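Local coordinates for putative lipase (Bacteroides thetaiotaomicron VPI-5482, PDB 3BZW), which probably acts as a GDSL-type lipase or acylhydrolase of the SGNH hydrolase superfamily, perhaps with activity on lysophospholipids, at residues A[37-42]-A[48-53]; A[100-105]-A[180-185]; A[116-121]-A[127-132]. All blocks are in the same frame, centred on the assembly; numbering follows the deposited sequence.

Contact 1 of 3, residues A[37-42]-A[48-53]; sequences TDPNCY and KYWDFL
Lys48 sends its ammonium group into a turn of the opposing loop, where NZ bonds to the backbone O of Pro39 at 2.8 Å and to Cys41 O at 3.0 Å; Ile46 O is a third acceptor. The first bond comes from well above the Pro39 carbonyl plane. Three carbonyls thus satisfy the buried amine, while the nearby Asp38 carboxylate stays apart, OD1 lying 6.7 Å from Lys48 NZ.

Thr37 is gripped at two points. Trp50 NE1 donates to Thr37 O over 2.8 Å, on a lone pair and close to the indole plane (N-H...O 155°), while Tyr49 OH donates to Thr37 OG1 at 2.7 Å, with the threonine oxygen at the ring edge. Trp50 takes a chi1 of 41°, its CG between backbone N and carbonyl carbon, and this swings the indole back to the loop. There Pro39 CG packs on Trp50 CZ2 at 3.4 Å, and Val63 of strand 60-63 touches both side chains.

An Asx turn, Asp38 OD1 to Asn40 N, overlaps the type I turn 38-41. Thr37 ends the Gly-Asp-Ser-Ile-Thr sequence, the signature block of GDSL hydrolases, which this contact ties to the start of helix 49-57.

Contact 2 of 3, residues A[100-105]-A[180-185]; sequences DYNSSV and NVQPDE
Asn102 and Gln182 meet, amide on amide, where helix 98-102 ends beside strand 180-182. The helix begins within the Gly-Thr-Asn-Asp sequence, another of the conserved blocks of SGNH hydrolases, and it closes in a Schellman motif: Val105 N bonds to Asp100 O, Ser104 N to Tyr101 O, and Ser104 has the positive phi of the C-prime position.

The two side chains cross at about a right angle, yet their amide planes are stacked, only 27° apart. Asn102 extends with CG anti to N (chi1 -177°), which lays ND2 over Gln182 CG at 3.1 Å and OD1 over Gln182 CD at 3.3 Å. Asn102 ND2 also comes within 3.4 Å of Gln182 OE1, but the angle is too poor for a bond; Asn102 OD1 and Gln182 OE1, equally close, are both acceptors, so the amides stack without bonding.

Gln182 finds its polar partners elsewhere. NE2 donates to Asn180 OD1 at 2.9 Å, on a lone pair and nearly in both amide planes, and OE1 is bonded to Arg171 NH2. These bonds at its two ends fix the rotation of the amide. With the amide gone, as in an alanine here, Asn180 OD1 and Arg171 would probably lose their common partner and a gap would open beneath the Asn102 amide.

Further along, one water donates to both Tyr101 OH (2.7 Å) and Pro183 O (2.9 Å), joining the segments; the Tyr101 hydroxyl is also bonded to Tyr187 O. A second subunit also packs here, with its His122 on Asn102, its Leu119 on Pro183 and a strand paired antiparallel at Val181.

Polar groups meet here by their flat sides and through a water instead of direct bonds, and Arg171 and Tyr187, outside the two segments, meet part of their bonding capacity.

Contact 3 of 3, residues A[116-121]-A[127-132]; sequences EQVLSA and KMVTRK
The guanidinium of Arg131, which reaches Ser120 of the facing strand through a water, has Val129 CG2 over the centre of one face, 3.6 Å above the plane. At its edge NH1 donates to Thr130 O (2.8 Å), nearly in the guanidinium plane, and NE donates to the water, which lies 3.0 Å from Ser120 OG. Bonds from two of its nitrogens limit how the group can turn over the Val129 methyl. The amide of Gln117 is used by its edge: bent at chi2 (-59°), the chain curls toward the partner strand, and NE2 donates to Thr130 OG1 at 2.7 Å with an N-H...O angle of 161° and the oxygen close to the amide plane.

These groups decorate the beta hairpin of strands 111-122 and 127-136, a long arm that stands well away from the body of the chain. Glu116 with Arg131, Val118 with Val129 and Ser120 with Lys127 are the hydrogen-bonded antiparallel pairs. The central pair is joined by Val118 N to Val129 O at 2.9 Å and Val129 N to Val118 O at 2.8 Å; the two bonds between Ser120 and Lys127 are longer. The short strand axes make an angle of 131°, a strong twist.

On the valine face, Val129 CG2 lies 3.9 Å from Val118 CG1 and 3.7 Å from Ser120 CB. The other face carries selenomethionine Met128, whose SE lies against Gln117 CB; its methyl end is doubtful in the model. Tyr187 of a third subunit packs on Val118, and a strand of that same neighbouring chain pairs with Ala121, carrying the sheet on across the interface.

Overall arrangement
Contacts 1 and 2 are buried, with centres 22 Å apart and nearest atoms about 9 Å apart; contact 3 is a surface contact about 45 Å from contact 2 and 51 Å from contact 1, centre to centre. Contact 1 stays within one chain and ties a loop to a helix start mostly through direct side-chain bonds to backbone carbonyls. Contact 2 joins distant parts of the chain by stacked amides and a water, whereas contact 3, nested inside the loop that contact 2 closes, rests on a backbone ladder. In the assembly the last two are related: hairpin residues of a second subunit pack on contact 2, and this chain's hairpin reaches a third.

Contact 1 of 3, residues A[37-42]-A[48-53]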
loop_
_atom_site.group_PDB
_atom_site.type_symbol
_atom_site.label_atom_id
_atom_site.label_comp_id
_atom_site.label_asym_id
_atom_site.label_seq_id
_atom_site.Cartn_x
_atom_site.Cartn_y
_atom_site.Cartn_z
ATOM N N THR A 37 17.400 27.971 -25.325
ATOM C CA THR A 37 16.947 28.079 -26.709
ATOM C C THR A 37 17.487 29.372 -27.352
ATOM O O THR A 37 17.699 29.436 -28.566
ATOM C CB THR A 37 15.398 28.067 -26.772
ATOM O OG1 THR A 37 14.922 26.745 -26.472
ATOM C CG2 THR A 37 14.904 28.484 -28.148
ATOM N N ASP A 38 17.715 30.385 -26.519
ATOM C CA ASP A 38 18.224 31.695 -26.948
ATOM C C ASP A 38 19.534 31.578 -27.737
ATOM O O ASP A 38 20.507 30.987 -27.263
ATOM C CB ASP A 38 18.457 32.568 -25.709
ATOM C CG ASP A 38 18.728 34.031 -26.039
ATOM O OD1 ASP A 38 19.155 34.348 -27.173
ATOM O OD2 ASP A 38 18.524 34.868 -25.134
ATOM N N PRO A 39 19.578 32.143 -28.954
ATOM C CA PRO A 39 20.800 32.078 -29.765
ATOM C C PRO A 39 21.971 32.777 -29.073
ATOM O O PRO A 39 23.132 32.454 -29.320
ATOM C CB PRO A 39 20.398 32.800 -31.054
ATOM C CG PRO A 39 18.919 32.564 -31.133
ATOM C CD PRO A 39 18.481 32.773 -29.710
ATOM N N ASN A 40 21.649 33.732 -28.204
ATOM C CA ASN A 40 22.654 34.516 -27.490
ATOM C C ASN A 40 23.299 33.856 -26.273
ATOM O O ASN A 40 24.221 34.422 -25.685
ATOM C CB ASN A 40 22.046 35.847 -27.045
ATOM C CG ASN A 40 21.702 36.749 -28.207
ATOM O OD1 ASN A 40 20.924 37.693 -28.062
ATOM N ND2 ASN A 40 22.284 36.472 -29.366
ATOM N N CYS A 41 22.822 32.675 -25.886
ATOM C CA CYS A 41 23.379 31.997 -24.716
ATOM C C CYS A 41 24.863 31.709 -24.933
ATOM O O CYS A 41 25.220 30.803 -25.684
ATOM C CB CYS A 41 22.629 30.692 -24.445
ATOM S SG CYS A 41 23.065 29.925 -22.865
ATOM N N TYR A 42 25.718 32.482 -24.265
ATOM C CA TYR A 42 27.172 32.356 -24.390
ATOM C C TYR A 42 27.610 32.614 -25.834
ATOM O O TYR A 42 28.648 32.127 -26.289
ATOM C CB TYR A 42 27.636 30.976 -23.914
ATOM C CG TYR A 42 27.606 30.829 -22.405
ATOM C CD1 TYR A 42 28.496 31.539 -21.596
ATOM C CD2 TYR A 42 26.666 30.010 -21.786
ATOM C CE1 TYR A 42 28.446 31.435 -20.199
ATOM C CE2 TYR A 42 26.606 29.899 -20.395
ATOM C CZ TYR A 42 27.495 30.612 -19.608
ATOM O OH TYR A 42 27.426 30.505 -18.234
ATOM N N LYS A 48 23.221 25.748 -30.716
ATOM C CA LYS A 48 21.943 25.282 -30.178
ATOM C C LYS A 48 21.261 24.132 -30.920
ATOM O O LYS A 48 21.496 23.908 -32.111
ATOM C CB LYS A 48 20.981 26.468 -30.036
ATOM C CG LYS A 48 21.357 27.440 -28.905
ATOM C CD LYS A 48 22.608 28.268 -29.228
ATOM C CE LYS A 48 23.020 29.144 -28.047
ATOM N NZ LYS A 48 24.186 30.029 -28.373
ATOM N N TYR A 49 20.404 23.413 -30.197
ATOM C CA TYR A 49 19.709 22.262 -30.756
ATOM C C TYR A 49 18.969 22.533 -32.064
ATOM O O TYR A 49 18.973 21.689 -32.961
ATOM C CB TYR A 49 18.760 21.664 -29.705
ATOM C CG TYR A 49 17.571 22.524 -29.337
ATOM C CD1 TYR A 49 16.360 22.399 -30.016
ATOM C CD2 TYR A 49 17.647 23.448 -28.293
ATOM C CE1 TYR A 49 15.250 23.168 -29.666
ATOM C CE2 TYR A 49 16.543 24.226 -27.935
ATOM C CZ TYR A 49 15.350 24.079 -28.624
ATOM O OH TYR A 49 14.252 24.829 -28.270
ATOM N N TRP A 50 18.342 23.697 -32.190
ATOM C CA TRP A 50 17.623 24.006 -33.421
ATOM C C TRP A 50 18.571 24.231 -34.597
ATOM O O TRP A 50 18.174 24.129 -35.759
ATOM C CB TRP A 50 16.710 25.224 -33.236
ATOM C CG TRP A 50 17.302 26.340 -32.434
ATOM C CD1 TRP A 50 17.083 26.606 -31.110
ATOM C CD2 TRP A 50 18.223 27.331 -32.893
ATOM N NE1 TRP A 50 17.809 27.704 -30.718
ATOM C CE2 TRP A 50 18.520 28.168 -31.793
ATOM C CE3 TRP A 50 18.828 27.597 -34.130
ATOM C CZ2 TRP A 50 19.396 29.252 -31.891
ATOM C CZ3 TRP A 50 19.703 28.679 -34.227
ATOM C CH2 TRP A 50 19.976 29.492 -33.110
ATOM N N ASP A 51 19.830 24.533 -34.291
ATOM C CA ASP A 51 20.830 24.755 -35.328
ATOM C C ASP A 51 21.232 23.394 -35.906
ATOM O O ASP A 51 21.492 23.260 -37.103
ATOM C CB ASP A 51 22.055 25.450 -34.733
ATOM C CG ASP A 51 22.709 26.408 -35.706
ATOM O OD1 ASP A 51 22.850 26.048 -36.891
ATOM O OD2 ASP A 51 23.088 27.519 -35.283
ATOM N N PHE A 52 21.280 22.382 -35.044
ATOM C CA PHE A 52 21.620 21.034 -35.481
ATOM C C PHE A 52 20.473 20.462 -36.306
ATOM O O PHE A 52 20.698 19.766 -37.298
ATOM C CB PHE A 52 21.885 20.132 -34.275
ATOM C CG PHE A 52 23.232 20.339 -33.651
ATOM C CD1 PHE A 52 24.384 19.882 -34.288
ATOM C CD2 PHE A 52 23.351 20.987 -32.425
ATOM C CE1 PHE A 52 25.644 20.063 -33.712
ATOM C CE2 PHE A 52 24.606 21.176 -31.835
ATOM C CZ PHE A 52 25.754 20.711 -32.480
ATOM N N LEU A 53 19.244 20.755 -35.895
ATOM C CA LEU A 53 18.077 20.265 -36.617
ATOM C C LEU A 53 17.993 20.933 -37.984
ATOM O O LEU A 53 17.529 20.330 -38.955
ATOM C CB LEU A 53 16.798 20.529 -35.815
ATOM C CG LEU A 53 16.632 19.683 -34.548
ATOM C CD1 LEU A 53 15.367 20.103 -33.814
ATOM C CD2 LEU A 53 16.567 18.207 -34.918
#

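Contact 2 of 3, residues A[100-105]-A[180-185]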
loop_
_atom_site.group_PDB
_atom_site.type_symbol
_atom_site.label_atom_id
_atom_site.label_comp_id
_atom_site.label_asym_id
_atom_site.label_seq_id
_atom_site.Cartn_x
_atom_site.Cartn_y
_atom_site.Cartn_z
ATOM N N ASP A 100 10.719 29.211 -14.034
ATOM C CA ASP A 100 9.580 29.348 -13.128
ATOM C C ASP A 100 10.004 28.689 -11.814
ATOM O O ASP A 100 9.691 29.176 -10.724
ATOM C CB ASP A 100 8.348 28.647 -13.701
ATOM C CG ASP A 100 7.773 29.372 -14.903
ATOM O OD1 ASP A 100 6.777 30.111 -14.741
ATOM O OD2 ASP A 100 8.329 29.208 -16.011
ATOM N N TYR A 101 10.730 27.583 -11.925
ATOM C CA TYR A 101 11.216 26.888 -10.737
ATOM C C TYR A 101 12.189 27.793 -9.988
ATOM O O TYR A 101 12.032 28.045 -8.793
ATOM C CB TYR A 101 11.933 25.586 -11.116
ATOM C CG TYR A 101 12.892 25.094 -10.046
ATOM C CD1 TYR A 101 12.426 24.508 -8.867
ATOM C CD2 TYR A 101 14.267 25.268 -10.198
ATOM C CE1 TYR A 101 13.321 24.107 -7.855
ATOM C CE2 TYR A 101 15.161 24.881 -9.205
ATOM C CZ TYR A 101 14.686 24.304 -8.039
ATOM O OH TYR A 101 15.587 23.941 -7.070
ATOM N N ASN A 102 13.191 28.291 -10.703
ATOM C CA ASN A 102 14.198 29.148 -10.091
ATOM C C ASN A 102 13.618 30.420 -9.474
ATOM O O ASN A 102 14.106 30.896 -8.448
ATOM C CB ASN A 102 15.266 29.524 -11.122
ATOM C CG ASN A 102 16.376 30.367 -10.523
ATOM O OD1 ASN A 102 16.683 31.459 -11.013
ATOM N ND2 ASN A 102 16.984 29.861 -9.458
ATOM N N SER A 103 12.568 30.956 -10.086
ATOM C CA SER A 103 11.954 32.183 -9.592
ATOM C C SER A 103 10.845 31.958 -8.566
ATOM O O SER A 103 10.084 32.876 -8.246
ATOM C CB SER A 103 11.432 33.005 -10.772
ATOM O OG SER A 103 12.510 33.366 -11.629
ATOM N N SER A 104 10.763 30.735 -8.055
ATOM C CA SER A 104 9.773 30.359 -7.046
ATOM C C SER A 104 8.328 30.705 -7.397
ATOM O O SER A 104 7.597 31.249 -6.565
ATOM C CB SER A 104 10.128 30.999 -5.697
ATOM O OG SER A 104 11.432 30.628 -5.289
ATOM N N VAL A 105 7.916 30.387 -8.620
ATOM C CA VAL A 105 6.545 30.638 -9.057
ATOM C C VAL A 105 5.659 29.550 -8.450
ATOM O O VAL A 105 5.837 28.369 -8.741
ATOM C CB VAL A 105 6.416 30.561 -10.608
ATOM C CG1 VAL A 105 4.959 30.746 -11.017
ATOM C CG2 VAL A 105 7.287 31.619 -11.264
ATOM N N ASN A 180 22.798 36.633 -8.660
ATOM C CA ASN A 180 22.191 35.527 -9.398
ATOM C C ASN A 180 22.891 34.216 -9.031
ATOM O O ASN A 180 23.858 33.814 -9.677
ATOM C CB ASN A 180 22.312 35.783 -10.907
ATOM C CG ASN A 180 21.451 34.846 -11.735
ATOM O OD1 ASN A 180 21.054 33.777 -11.273
ATOM N ND2 ASN A 180 21.172 35.239 -12.976
ATOM N N VAL A 181 22.399 33.561 -7.985
ATOM C CA VAL A 181 22.973 32.304 -7.521
ATOM C C VAL A 181 21.848 31.291 -7.407
ATOM O O VAL A 181 20.879 31.512 -6.677
ATOM C CB VAL A 181 23.651 32.486 -6.149
ATOM C CG1 VAL A 181 24.250 31.162 -5.671
ATOM C CG2 VAL A 181 24.732 33.553 -6.255
ATOM N N GLN A 182 21.984 30.177 -8.122
ATOM C CA GLN A 182 20.944 29.154 -8.140
ATOM C C GLN A 182 21.398 27.794 -7.605
ATOM O O GLN A 182 22.222 27.120 -8.217
ATOM C CB GLN A 182 20.427 29.015 -9.577
ATOM C CG GLN A 182 19.989 30.355 -10.189
ATOM C CD GLN A 182 19.664 30.269 -11.673
ATOM O OE1 GLN A 182 19.044 29.310 -12.131
ATOM N NE2 GLN A 182 20.065 31.292 -12.428
ATOM N N PRO A 183 20.868 27.383 -6.440
ATOM C CA PRO A 183 21.230 26.094 -5.841
ATOM C C PRO A 183 20.875 24.960 -6.809
ATOM O O PRO A 183 20.026 25.149 -7.689
ATOM C CB PRO A 183 20.378 26.055 -4.571
ATOM C CG PRO A 183 20.271 27.518 -4.198
ATOM C CD PRO A 183 19.996 28.158 -5.537
ATOM N N ASP A 184 21.516 23.799 -6.664
ATOM C CA ASP A 184 21.214 22.676 -7.558
ATOM C C ASP A 184 19.817 22.125 -7.291
ATOM O O ASP A 184 19.158 22.531 -6.326
ATOM C CB ASP A 184 22.270 21.556 -7.458
ATOM C CG ASP A 184 22.320 20.890 -6.092
ATOM O OD1 ASP A 184 21.254 20.588 -5.517
ATOM O OD2 ASP A 184 23.440 20.647 -5.597
ATOM N N GLU A 185 19.367 21.197 -8.133
ATOM C CA GLU A 185 18.021 20.657 -7.992
ATOM C C GLU A 185 17.735 19.752 -6.799
ATOM O O GLU A 185 16.639 19.215 -6.699
ATOM C CB GLU A 185 17.588 19.945 -9.280
ATOM C CG GLU A 185 18.408 18.717 -9.636
ATOM C CD GLU A 185 17.836 17.964 -10.822
ATOM O OE1 GLU A 185 17.257 18.615 -11.721
ATOM O OE2 GLU A 185 17.981 16.722 -10.862
HETATM O O HOH W 1 17.427 25.796 -6.480
#

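Contact 3 of 3, residues A[116-121]-A[127-132]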
loop_
_atom_site.group_PDB
_atom_site.type_symbol
_atom_site.label_atom_id
_atom_site.label_comp_id
_atom_site.label_asym_id
_atom_site.label_seq_id
_atom_site.Cartn_x
_atom_site.Cartn_y
_atom_site.Cartn_z
ATOM N N GLU A 116 -23.331 23.637 -10.928
ATOM C CA GLU A 116 -24.014 24.460 -11.918
ATOM C C GLU A 116 -25.237 23.736 -12.460
ATOM O O GLU A 116 -25.326 22.509 -12.398
ATOM C CB GLU A 116 -23.083 24.772 -13.093
ATOM C CG GLU A 116 -21.917 25.704 -12.795
ATOM C CD GLU A 116 -22.363 27.114 -12.461
ATOM O OE1 GLU A 116 -23.354 27.584 -13.061
ATOM O OE2 GLU A 116 -21.713 27.758 -11.611
ATOM N N GLN A 117 -26.183 24.509 -12.980
ATOM C CA GLN A 117 -27.385 23.952 -13.580
ATOM C C GLN A 117 -27.082 23.889 -15.065
ATOM O O GLN A 117 -26.572 24.855 -15.633
ATOM C CB GLN A 117 -28.586 24.869 -13.338
ATOM C CG GLN A 117 -29.005 24.953 -11.890
ATOM C CD GLN A 117 -29.381 23.599 -11.336
ATOM O OE1 GLN A 117 -30.384 23.009 -11.738
ATOM N NE2 GLN A 117 -28.571 23.091 -10.417
ATOM N N VAL A 118 -27.382 22.756 -15.692
ATOM C CA VAL A 118 -27.122 22.594 -17.117
ATOM C C VAL A 118 -28.142 21.661 -17.762
ATOM O O VAL A 118 -28.622 20.720 -17.131
ATOM C CB VAL A 118 -25.689 22.026 -17.358
ATOM C CG1 VAL A 118 -25.592 20.595 -16.840
ATOM C CG2 VAL A 118 -25.339 22.087 -18.839
ATOM N N LEU A 119 -28.477 21.931 -19.020
ATOM C CA LEU A 119 -29.419 21.086 -19.746
ATOM C C LEU A 119 -28.732 19.789 -20.140
ATOM O O LEU A 119 -27.621 19.797 -20.666
ATOM C CB LEU A 119 -29.926 21.779 -21.013
ATOM C CG LEU A 119 -31.013 22.841 -20.843
ATOM C CD1 LEU A 119 -31.296 23.529 -22.173
ATOM C CD2 LEU A 119 -32.269 22.189 -20.282
ATOM N N SER A 120 -29.402 18.673 -19.878
ATOM C CA SER A 120 -28.864 17.368 -20.209
ATOM C C SER A 120 -30.014 16.441 -20.592
ATOM O O SER A 120 -31.115 16.560 -20.062
ATOM C CB SER A 120 -28.103 16.801 -19.011
ATOM O OG SER A 120 -27.514 15.558 -19.334
ATOM N N ALA A 121 -29.754 15.524 -21.518
ATOM C CA ALA A 121 -30.777 14.587 -21.961
ATOM C C ALA A 121 -30.137 13.297 -22.443
ATOM O O ALA A 121 -29.189 13.321 -23.229
ATOM C CB ALA A 121 -31.606 15.202 -23.076
ATOM N N LYS A 127 -33.736 18.395 -19.620
ATOM C CA LYS A 127 -34.146 19.155 -18.454
ATOM C C LYS A 127 -32.912 19.634 -17.716
ATOM O O LYS A 127 -31.819 19.100 -17.901
ATOM C CB LYS A 127 -35.005 18.297 -17.527
ATOM C CG LYS A 127 -34.276 17.120 -16.924
ATOM C CD LYS A 127 -35.207 16.295 -16.056
ATOM C CE LYS A 127 -34.459 15.155 -15.386
ATOM N NZ LYS A 127 -35.354 14.349 -14.512
HETATM N N MSE A 128 -33.095 20.652 -16.887
HETATM C CA MSE A 128 -32.007 21.212 -16.102
HETATM C C MSE A 128 -31.573 20.249 -15.001
HETATM O O MSE A 128 -32.397 19.765 -14.226
HETATM C CB MSE A 128 -32.445 22.541 -15.483
HETATM C CG MSE A 128 -32.306 23.742 -16.406
HETATM SE SE MSE A 128 -30.459 24.235 -16.581
HETATM C CE MSE A 128 -30.281 24.287 -18.458
ATOM N N VAL A 129 -30.274 19.977 -14.942
ATOM C CA VAL A 129 -29.725 19.079 -13.934
ATOM C C VAL A 129 -28.518 19.725 -13.262
ATOM O O VAL A 129 -27.875 20.604 -13.837
ATOM C CB VAL A 129 -29.292 17.732 -14.559
ATOM C CG1 VAL A 129 -30.467 17.102 -15.287
ATOM C CG2 VAL A 129 -28.127 17.942 -15.512
ATOM N N THR A 130 -28.218 19.289 -12.043
ATOM C CA THR A 130 -27.090 19.832 -11.300
ATOM C C THR A 130 -25.825 19.021 -11.550
ATOM O O THR A 130 -25.790 17.819 -11.298
ATOM C CB THR A 130 -27.373 19.835 -9.790
ATOM O OG1 THR A 130 -28.578 20.568 -9.530
ATOM C CG2 THR A 130 -26.217 20.481 -9.036
ATOM N N ARG A 131 -24.787 19.687 -12.045
ATOM C CA ARG A 131 -23.519 19.024 -12.329
ATOM C C ARG A 131 -22.353 19.915 -11.932
ATOM O O ARG A 131 -22.401 21.133 -12.117
ATOM C CB ARG A 131 -23.412 18.701 -13.824
ATOM C CG ARG A 131 -24.458 17.734 -14.350
ATOM C CD ARG A 131 -24.128 16.291 -13.994
ATOM N NE ARG A 131 -25.094 15.359 -14.568
ATOM C CZ ARG A 131 -26.288 15.087 -14.048
ATOM N NH1 ARG A 131 -26.682 15.669 -12.924
ATOM N NH2 ARG A 131 -27.095 14.234 -14.663
ATOM N N LYS A 132 -21.307 19.315 -11.374
ATOM C CA LYS A 132 -20.138 20.091 -10.995
ATOM C C LYS A 132 -19.460 20.527 -12.291
ATOM O O LYS A 132 -19.249 19.710 -13.189
ATOM C CB LYS A 132 -19.177 19.243 -10.155
ATOM C CG LYS A 132 -17.940 20.001 -9.688
ATOM C CD LYS A 132 -17.018 19.130 -8.844
ATOM C CE LYS A 132 -17.675 18.716 -7.535
ATOM N NZ LYS A 132 -16.723 17.972 -6.660
HETATM O O HOH W 2 -25.166 15.143 -17.577
#